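Long-range contacts in methionine-binding protein (Coxiella burnetii, PDB 3TQW), which binds methionine and probably acts in the periplasm as the substrate-binding component of an ABC transporter: residues Gly12-Leu17 with Lys231-Gly236; Phe82-Gly87 with Tyr197-Ala202; Met18-Gln23 with Pro223-Ala228. All coordinates share one frame; numbering follows the deposited sequence. Where two conformers were deposited one is given.

Interaction 1. Residues Gly12-Leu17 with Lys231-Gly236; sequences GPETQL and KIFGDG. With MET (methionine), chain C.
The ring of Phe-233 meets helix 13-29 by its outer end: Leu-17 CB stands at the ring edge, near its plane, while Pro-13 CB and Glu-14 CG approach obliquely. Over one face, toward the rim, lies CG2 of the preceding Ile-232, 3.5 Å above the ring plane. The tightest touch across the contact is Pro-13 CB to Phe-233 CZ at 3.6 Å, and Glu-14 CG sits 3.9 Å from the same CZ. Ile-232 supplies both of its branches: CG2 reaches Pro-13 CB at 3.8 Å, and CD1 lies 3.8 Å from Leu-17 N and also touches Gln-16 CB. Branched chain and ring together lie against the first turn of helix 13-29, with no hydrogen bond between the segments.

Proline suits the first turn, where no backbone N-H is needed for an i to i-4 bond. Gly-12, the N-cap, has a positive phi of 131°, which a side chain would hardly tolerate. Gly-234, also of positive phi, lets helix 223-233 end, and Gly-236 N then bonds to Phe-233 O. Glu-14 leaves the packing toward the ligand: chi2 of 175° places CD anti and continues the extended chain, and OE2 lies 2.8 Å from the amino N of the bound methionine. Charge complementarity there would be consistent with recognition of an amino acid. Asn-174 touches Glu-14 from helix 173-176. A helix that starts beside the ligand just after the first strand, as here, fits the periplasmic binding protein fold.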
loop_
_atom_site.group_PDB
_atom_site.type_symbol
_atom_site.label_atom_id
_atom_site.label_comp_id
_atom_site.label_asym_id
_atom_site.label_seq_id
_atom_site.Cartn_x
_atom_site.Cartn_y
_atom_site.Cartn_z
ATOM N N GLY A 12 -8.402 7.993 4.410
ATOM C CA GLY A 12 -8.925 7.452 3.166
ATOM C C GLY A 12 -9.655 6.139 3.412
ATOM O O GLY A 12 -10.147 5.902 4.519
ATOM N N PRO A 13 -9.717 5.275 2.385
ATOM C CA PRO A 13 -10.471 4.012 2.407
ATOM C C PRO A 13 -10.030 3.070 3.525
ATOM O O PRO A 13 -10.873 2.375 4.098
ATOM C CB PRO A 13 -10.139 3.366 1.055
ATOM C CG PRO A 13 -9.536 4.429 0.227
ATOM C CD PRO A 13 -8.965 5.460 1.132
ATOM N N GLU A 14 -8.732 3.023 3.818
ATOM C CA GLU A 14 -8.247 2.126 4.870
ATOM C C GLU A 14 -8.674 2.584 6.264
ATOM O O GLU A 14 -8.821 1.774 7.180
ATOM C CB GLU A 14 -6.731 1.944 4.786
ATOM C CG GLU A 14 -6.297 1.261 3.493
ATOM C CD GLU A 14 -4.795 1.190 3.336
ATOM O OE1 GLU A 14 -4.071 1.499 4.307
ATOM O OE2 GLU A 14 -4.342 0.822 2.235
ATOM N N THR A 15 -8.860 3.886 6.423
ATOM C CA THR A 15 -9.385 4.417 7.669
ATOM C C THR A 15 -10.844 4.004 7.832
ATOM O O THR A 15 -11.283 3.706 8.942
ATOM C CB THR A 15 -9.223 5.951 7.740
ATOM O OG1 THR A 15 -7.826 6.263 7.850
ATOM C CG2 THR A 15 -9.951 6.522 8.957
ATOM N N GLN A 16 -11.593 3.971 6.729
ATOM C CA GLN A 16 -12.972 3.479 6.779
ATOM C C GLN A 16 -12.990 2.021 7.212
ATOM O O GLN A 16 -13.816 1.616 8.025
ATOM C CB GLN A 16 -13.668 3.623 5.424
ATOM C CG GLN A 16 -13.865 5.061 4.992
ATOM C CD GLN A 16 -14.584 5.185 3.660
ATOM O OE1 GLN A 16 -14.206 5.998 2.822
ATOM N NE2 GLN A 16 -15.629 4.387 3.465
ATOM N N LEU A 17 -12.071 1.238 6.660
ATOM C CA LEU A 17 -11.954 -0.159 7.036
ATOM C C LEU A 17 -11.685 -0.258 8.536
ATOM O O LEU A 17 -12.301 -1.061 9.243
ATOM C CB LEU A 17 -10.837 -0.843 6.237
ATOM C CG LEU A 17 -10.704 -2.344 6.499
ATOM C CD1 LEU A 17 -11.907 -3.075 5.912
ATOM C CD2 LEU A 17 -9.410 -2.890 5.919
ATOM N N LYS A 231 -17.081 -4.041 0.287
ATOM C CA LYS A 231 -17.831 -2.857 -0.123
ATOM C C LYS A 231 -16.899 -1.693 -0.476
ATOM O O LYS A 231 -17.173 -0.928 -1.396
ATOM C CB LYS A 231 -18.825 -2.428 0.958
ATOM C CG LYS A 231 -19.858 -3.491 1.346
ATOM C CD LYS A 231 -21.045 -2.847 2.049
ATOM C CE LYS A 231 -21.761 -3.799 3.011
ATOM N NZ LYS A 231 -21.715 -5.227 2.605
ATOM N N ILE A 232 -15.797 -1.568 0.258
ATOM C CA ILE A 232 -14.877 -0.453 0.072
ATOM C C ILE A 232 -13.905 -0.691 -1.087
ATOM O O ILE A 232 -13.648 0.212 -1.881
ATOM C CB ILE A 232 -14.082 -0.165 1.370
ATOM C CG1 ILE A 232 -15.036 0.217 2.510
ATOM C CG2 ILE A 232 -13.052 0.935 1.144
ATOM C CD1 ILE A 232 -14.424 0.051 3.887
ATOM N N PHE A 233 -13.383 -1.913 -1.185
ATOM C CA PHE A 233 -12.301 -2.225 -2.124
ATOM C C PHE A 233 -12.682 -3.202 -3.238
ATOM O O PHE A 233 -11.932 -3.372 -4.208
ATOM C CB PHE A 233 -11.099 -2.803 -1.372
ATOM C CG PHE A 233 -10.494 -1.863 -0.367
ATOM C CD1 PHE A 233 -9.606 -0.876 -0.767
ATOM C CD2 PHE A 233 -10.803 -1.975 0.980
ATOM C CE1 PHE A 233 -9.042 -0.005 0.161
ATOM C CE2 PHE A 233 -10.241 -1.114 1.911
ATOM C CZ PHE A 233 -9.358 -0.129 1.500
ATOM N N GLY A 234 -13.828 -3.860 -3.096
ATOM C CA GLY A 234 -14.197 -4.918 -4.021
ATOM C C GLY A 234 -13.078 -5.939 -4.114
ATOM O O GLY A 234 -12.451 -6.281 -3.105
ATOM N N ASP A 235 -12.813 -6.417 -5.330
ATOM C CA ASP A 235 -11.738 -7.377 -5.563
ATOM C C ASP A 235 -10.351 -6.767 -5.350
ATOM O O ASP A 235 -9.342 -7.457 -5.485
ATOM C CB ASP A 235 -11.832 -7.953 -6.979
ATOM C CG ASP A 235 -13.115 -8.731 -7.206
ATOM O OD1 ASP A 235 -13.706 -9.209 -6.214
ATOM O OD2 ASP A 235 -13.532 -8.872 -8.377
ATOM N N GLY A 236 -10.307 -5.479 -5.024
ATOM C CA GLY A 236 -9.047 -4.779 -4.849
ATOM C C GLY A 236 -8.391 -5.052 -3.507
ATOM O O GLY A 236 -7.250 -4.643 -3.275
HETATM N N MET C . -1.664 0.334 1.435
HETATM C CA MET C . -0.460 0.492 0.610
HETATM C C MET C . -0.384 -0.652 -0.397
HETATM O O MET C . -0.730 -1.784 -0.065
HETATM C CB MET C . 0.789 0.503 1.505
HETATM C CG MET C . 2.123 0.713 0.782
HETATM S SD MET C . 3.525 0.708 1.930
HETATM C CE MET C . 3.165 2.200 2.853
HETATM O OXT MET C . 0.011 -0.482 -1.554
#

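Interaction 2. Residues Phe82-Gly87 with Tyr197-Ala202; sequences FVYPMG and YANVVA. With MET (methionine), chain C.
Phe-82 and Asn-199 join antiparallel neighbouring strands through one short backbone hydrogen bond, Asn-199 N to Phe-82 O at 2.7 Å, nearly straight at 170°. Beside this bond Val-83 CB rests 3.8 Å from Ala-198 CA, and the two CB atoms are 4.3 Å apart; the small Ala-198 sits beside the branched Val-83 on the same face of the sheet, so the two side chains touch only lightly.

Past Val-83 the chain leaves the sheet, and Tyr-84 turns its ring toward the ligand. Its CG is anti to the carbonyl carbon (chi1 -58°), and the ring presents an edge: Asn-199 CG lies in its plane, 3.8 Å from Tyr-84 CE2, with the amide plane standing 76° to the ring. A carboxylate O of the bound methionine is near the same edge, 3.7 Å from Tyr-84 CD2. A flat tyrosine suits this spot because it can line the pocket with its rim while Leu-17 and Phe-233 pack against it. The Asn-199 amide borders the ligand directly.

One water knits the two segments to the methionine. It accepts from Tyr-84 N at 2.8 Å, and it can donate to Tyr-197 O at 2.7 Å and to methionine O at 2.7 Å. It has more acceptors within reach than protons to give, so these bonds probably share its hydrogens in part. The water thus joins Tyr-84 N and Tyr-197 O to the methionine carboxylate, so main-chain groups probably contribute to carboxylate recognition, alongside side chains such as Arg-116.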
loop_
_atom_site.group_PDB
_atom_site.type_symbol
_atom_site.label_atom_id
_atom_site.label_comp_id
_atom_site.label_asym_id
_atom_site.label_seq_id
_atom_site.Cartn_x
_atom_site.Cartn_y
_atom_site.Cartn_z
ATOM N N PHE A 82 -4.734 -7.249 4.676
ATOM C CA PHE A 82 -5.118 -7.515 3.301
ATOM C C PHE A 82 -3.959 -7.186 2.384
ATOM O O PHE A 82 -3.102 -6.370 2.723
ATOM C CB PHE A 82 -6.321 -6.649 2.891
ATOM C CG PHE A 82 -7.554 -6.880 3.719
ATOM C CD1 PHE A 82 -8.554 -7.727 3.271
ATOM C CD2 PHE A 82 -7.720 -6.240 4.934
ATOM C CE1 PHE A 82 -9.686 -7.942 4.029
ATOM C CE2 PHE A 82 -8.853 -6.453 5.700
ATOM C CZ PHE A 82 -9.839 -7.301 5.247
ATOM N N VAL A 83 -3.917 -7.832 1.226
ATOM C CA VAL A 83 -3.040 -7.385 0.158
ATOM C C VAL A 83 -3.885 -6.589 -0.831
ATOM O O VAL A 83 -5.032 -6.946 -1.109
ATOM C CB VAL A 83 -2.334 -8.557 -0.551
ATOM C CG1 VAL A 83 -3.351 -9.547 -1.101
ATOM C CG2 VAL A 83 -1.423 -8.039 -1.661
ATOM N N TYR A 84 -3.324 -5.497 -1.339
ATOM C CA TYR A 84 -4.043 -4.605 -2.241
ATOM C C TYR A 84 -3.293 -4.534 -3.568
ATOM O O TYR A 84 -2.472 -3.640 -3.767
ATOM C CB TYR A 84 -4.152 -3.197 -1.644
ATOM C CG TYR A 84 -4.836 -3.120 -0.294
ATOM C CD1 TYR A 84 -6.226 -3.098 -0.196
ATOM C CD2 TYR A 84 -4.093 -3.038 0.881
ATOM C CE1 TYR A 84 -6.860 -3.013 1.039
ATOM C CE2 TYR A 84 -4.720 -2.955 2.123
ATOM C CZ TYR A 84 -6.105 -2.944 2.193
ATOM O OH TYR A 84 -6.733 -2.861 3.418
ATOM N N PRO A 85 -3.564 -5.486 -4.479
ATOM C CA PRO A 85 -2.799 -5.564 -5.727
ATOM C C PRO A 85 -2.732 -4.229 -6.446
ATOM O O PRO A 85 -3.767 -3.636 -6.758
ATOM C CB PRO A 85 -3.583 -6.590 -6.549
ATOM C CG PRO A 85 -4.163 -7.492 -5.521
ATOM C CD PRO A 85 -4.549 -6.578 -4.373
HETATM N N MSE A 86 -1.511 -3.769 -6.703
HETATM C CA MSE A 86 -1.276 -2.462 -7.311
HETATM C C MSE A 86 -1.614 -2.442 -8.800
HETATM O O MSE A 86 -1.275 -3.373 -9.542
HETATM C CB MSE A 86 0.184 -2.047 -7.094
HETATM C CG MSE A 86 0.605 -0.800 -7.853
HETATM SE SE MSE A 86 2.490 -0.383 -7.551
HETATM C CE MSE A 86 2.329 0.479 -5.812
ATOM N N GLY A 87 -2.278 -1.374 -9.234
ATOM C CA GLY A 87 -2.675 -1.244 -10.624
ATOM C C GLY A 87 -1.849 -0.228 -11.392
ATOM O O GLY A 87 -1.208 0.643 -10.797
ATOM N N TYR A 197 3.395 -8.094 -0.706
ATOM C CA TYR A 197 2.897 -6.780 -0.281
ATOM C C TYR A 197 1.609 -6.768 0.543
ATOM O O TYR A 197 0.882 -5.775 0.536
ATOM C CB TYR A 197 2.766 -5.848 -1.488
ATOM C CG TYR A 197 4.076 -5.696 -2.220
ATOM C CD1 TYR A 197 4.252 -6.222 -3.495
ATOM C CD2 TYR A 197 5.154 -5.060 -1.619
ATOM C CE1 TYR A 197 5.462 -6.097 -4.157
ATOM C CE2 TYR A 197 6.363 -4.926 -2.273
ATOM C CZ TYR A 197 6.513 -5.447 -3.539
ATOM O OH TYR A 197 7.723 -5.318 -4.186
ATOM N N ALA A 198 1.336 -7.849 1.265
ATOM C CA ALA A 198 0.230 -7.842 2.216
ATOM C C ALA A 198 0.498 -6.762 3.254
ATOM O O ALA A 198 1.633 -6.586 3.697
ATOM C CB ALA A 198 0.090 -9.202 2.892
ATOM N N ASN A 199 -0.533 -6.015 3.631
ATOM C CA ASN A 199 -0.361 -5.017 4.678
ATOM C C ASN A 199 -0.390 -5.668 6.053
ATOM O O ASN A 199 -0.879 -6.793 6.214
ATOM C CB ASN A 199 -1.400 -3.906 4.556
ATOM C CG ASN A 199 -1.118 -2.974 3.381
ATOM O OD1 ASN A 199 -0.501 -3.372 2.389
ATOM N ND2 ASN A 199 -1.560 -1.734 3.493
ATOM N N VAL A 200 0.157 -4.973 7.040
ATOM C CA VAL A 200 0.328 -5.565 8.355
ATOM C C VAL A 200 -0.074 -4.611 9.460
ATOM O O VAL A 200 -0.186 -3.397 9.252
ATOM C CB VAL A 200 1.798 -5.997 8.590
ATOM C CG1 VAL A 200 2.242 -6.979 7.507
ATOM C CG2 VAL A 200 2.720 -4.781 8.623
ATOM N N VAL A 201 -0.299 -5.174 10.638
ATOM C CA VAL A 201 -0.404 -4.379 11.839
ATOM C C VAL A 201 0.963 -4.380 12.498
ATOM O O VAL A 201 1.511 -5.437 12.806
ATOM C CB VAL A 201 -1.456 -4.946 12.803
ATOM C CG1 VAL A 201 -1.419 -4.191 14.118
ATOM C CG2 VAL A 201 -2.854 -4.861 12.173
ATOM N N ALA A 202 1.522 -3.191 12.686
ATOM C CA ALA A 202 2.836 -3.059 13.291
ATOM C C ALA A 202 2.713 -2.476 14.694
ATOM O O ALA A 202 1.863 -1.615 14.951
ATOM C CB ALA A 202 3.739 -2.181 12.415
HETATM N N MET C . -1.664 0.334 1.435
HETATM C CA MET C . -0.460 0.492 0.610
HETATM C C MET C . -0.384 -0.652 -0.397
HETATM O O MET C . -0.730 -1.784 -0.065
HETATM C CB MET C . 0.789 0.503 1.505
HETATM C CG MET C . 2.123 0.713 0.782
HETATM S SD MET C . 3.525 0.708 1.930
HETATM C CE MET C . 3.165 2.200 2.853
HETATM O OXT MET C . 0.011 -0.482 -1.554
HETATM O O HOH W 1 -0.794 -4.323 -1.080
#

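Interaction 3. Residues Met18-Gln23 with Pro223-Ala228; sequences MEVAKQ and PAVLSA
Val-20 faces helix 223-233 with both methyl groups, whereas Met-18, modelled as selenomethionine two residues earlier, points away from that helix and packs on Val-7, Thr-9 and Ile-35 of the sheet. Val-20 CG2 meets Ala-228 CB at 3.8 Å, and CG1, anti to the backbone N (chi1 176°), extends between Ala-228 and the other turn of that helix, lying 3.8 Å from Ala-224 O and 4.1 Å from Val-225 CG2. A beta-branched residue suits this place because its two methyls can touch two turns at once, while Ala-224 and Ala-228 keep the opposing surface low enough to receive them.

Next comes Ala-21, which gives the partner helix room to approach. Val-225 CG2 lies over its backbone, 3.5 Å from Ala-21 CA, and also touches Ala-21 CB at 3.8 Å. Here the roles are reversed: a valine of helix 223-233 packs on an alanine of helix 13-29. With small residues taking turns on the two sides, the axes pass 9.0 Å apart, nearly antiparallel at 162°. Ala-21 also touches Leu-220 of helix 211-220, so three helices meet around it.

Lys-22 then points away, and its NZ bonds to Val-33 O. Helix 13-29 is thereby sandwiched, its one flank on the strands and its other on helix 223-233.

Between the two helix segments there is neither a hydrogen bond nor a charged pair. Their adhesion is apolar and probably rests on van der Waals contact of methyl groups and on their partial removal from water, with backbone polar groups largely satisfied inside each helix.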
loop_
_atom_site.group_PDB
_atom_site.type_symbol
_atom_site.label_atom_id
_atom_site.label_comp_id
_atom_site.label_asym_id
_atom_site.label_seq_id
_atom_site.Cartn_x
_atom_site.Cartn_y
_atom_site.Cartn_z
HETATM N N MSE A 18 -10.768 0.569 9.028
HETATM C CA MSE A 18 -10.427 0.541 10.446
HETATM C C MSE A 18 -11.605 0.977 11.321
HETATM O O MSE A 18 -11.737 0.529 12.458
HETATM C CB MSE A 18 -9.197 1.399 10.737
HETATM C CG MSE A 18 -8.777 1.391 12.212
HETATM SE SE MSE A 18 -8.217 -0.368 12.884
HETATM C CE MSE A 18 -6.521 -0.518 11.934
ATOM N N GLU A 19 -12.466 1.840 10.792
ATOM C CA GLU A 19 -13.645 2.265 11.549
ATOM C C GLU A 19 -14.551 1.065 11.827
ATOM O O GLU A 19 -15.138 0.955 12.899
ATOM C CB GLU A 19 -14.438 3.347 10.813
ATOM C CG GLU A 19 -13.805 4.729 10.832
ATOM C CD GLU A 19 -14.009 5.479 12.142
ATOM O OE1 GLU A 19 -14.684 4.953 13.057
ATOM O OE2 GLU A 19 -13.485 6.607 12.247
ATOM N N VAL A 20 -14.678 0.174 10.851
ATOM C CA VAL A 20 -15.488 -1.014 11.043
ATOM C C VAL A 20 -14.792 -1.946 12.033
ATOM O O VAL A 20 -15.427 -2.535 12.908
ATOM C CB VAL A 20 -15.763 -1.740 9.711
ATOM C CG1 VAL A 20 -16.526 -3.042 9.966
ATOM C CG2 VAL A 20 -16.555 -0.833 8.775
ATOM N N ALA A 21 -13.478 -2.062 11.907
ATOM C CA ALA A 21 -12.717 -2.898 12.831
ATOM C C ALA A 21 -12.865 -2.380 14.259
ATOM O O ALA A 21 -12.946 -3.160 15.212
ATOM C CB ALA A 21 -11.255 -2.947 12.424
ATOM N N LYS A 22 -12.916 -1.059 14.402
ATOM C CA LYS A 22 -13.070 -0.426 15.712
ATOM C C LYS A 22 -14.408 -0.775 16.355
ATOM O O LYS A 22 -14.495 -0.979 17.573
ATOM C CB LYS A 22 -12.904 1.096 15.579
ATOM C CG LYS A 22 -13.534 1.933 16.695
ATOM C CD LYS A 22 -13.421 3.424 16.343
ATOM C CE LYS A 22 -14.256 4.299 17.265
ATOM N NZ LYS A 22 -13.650 4.420 18.615
ATOM N N GLN A 23 -15.456 -0.842 15.539
ATOM C CA GLN A 23 -16.770 -1.219 16.025
ATOM C C GLN A 23 -16.769 -2.667 16.488
ATOM O O GLN A 23 -17.321 -2.993 17.538
ATOM C CB GLN A 23 -17.820 -1.039 14.931
ATOM C CG GLN A 23 -18.052 0.396 14.510
ATOM C CD GLN A 23 -18.734 0.479 13.154
ATOM O OE1 GLN A 23 -18.384 1.317 12.315
ATOM N NE2 GLN A 23 -19.701 -0.405 12.925
ATOM N N PRO A 223 -15.652 -11.399 10.182
ATOM C CA PRO A 223 -16.606 -11.385 9.070
ATOM C C PRO A 223 -17.041 -9.965 8.707
ATOM O O PRO A 223 -17.081 -9.627 7.527
ATOM C CB PRO A 223 -17.792 -12.182 9.623
ATOM C CG PRO A 223 -17.168 -13.133 10.586
ATOM C CD PRO A 223 -16.025 -12.378 11.219
ATOM N N ALA A 224 -17.352 -9.141 9.704
ATOM C CA ALA A 224 -17.816 -7.779 9.432
ATOM C C ALA A 224 -16.766 -6.928 8.704
ATOM O O ALA A 224 -17.099 -6.143 7.807
ATOM C CB ALA A 224 -18.268 -7.095 10.716
ATOM N N VAL A 225 -15.504 -7.065 9.093
ATOM C CA VAL A 225 -14.444 -6.315 8.426
ATOM C C VAL A 225 -14.213 -6.838 7.008
ATOM O O VAL A 225 -13.987 -6.057 6.082
ATOM C CB VAL A 225 -13.126 -6.305 9.231
ATOM C CG1 VAL A 225 -11.996 -5.716 8.398
ATOM C CG2 VAL A 225 -13.296 -5.490 10.500
ATOM N N LEU A 226 -14.286 -8.154 6.832
ATOM C CA LEU A 226 -14.162 -8.726 5.493
ATOM C C LEU A 226 -15.299 -8.246 4.599
ATOM O O LEU A 226 -15.088 -7.902 3.439
ATOM C CB LEU A 226 -14.160 -10.251 5.546
ATOM C CG LEU A 226 -13.012 -10.874 6.332
ATOM C CD1 LEU A 226 -13.185 -12.388 6.441
ATOM C CD2 LEU A 226 -11.694 -10.518 5.682
ATOM N N SER A 227 -16.507 -8.224 5.150
ATOM C CA SER A 227 -17.669 -7.745 4.409
ATOM C C SER A 227 -17.500 -6.273 4.025
ATOM O O SER A 227 -17.812 -5.879 2.898
ATOM C CB SER A 227 -18.945 -7.959 5.227
ATOM O OG SER A 227 -20.079 -7.472 4.543
ATOM N N ALA A 228 -16.988 -5.465 4.951
ATOM C CA ALA A 228 -16.742 -4.050 4.670
ATOM C C ALA A 228 -15.641 -3.853 3.631
ATOM O O ALA A 228 -15.724 -2.957 2.790
ATOM C CB ALA A 228 -16.399 -3.296 5.943
#

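Overall arrangement
From the N terminus, helix 13-29 is used first, by interactions 1 and 3, and helix 223-233 returns near the C terminus to meet it in antiparallel fashion. Interaction 1 closes the largest loop, interaction 3 is nested inside it, and interaction 2, between 82-87 and 197-202, lies inside both; none cross. The chain enclosed by interaction 2 supplies nearly all of the five-stranded sheet, so this contact sits where the chain passes between the two sheets. Leu-17 links the sites, its CD2 3.6 Å from Phe-82 CE2 and its CD1 3.6 Å from Val-225 CG1. Interactions 1 and 2 also share the bound methionine, whereas interaction 3 lies farther out on the same helix pair.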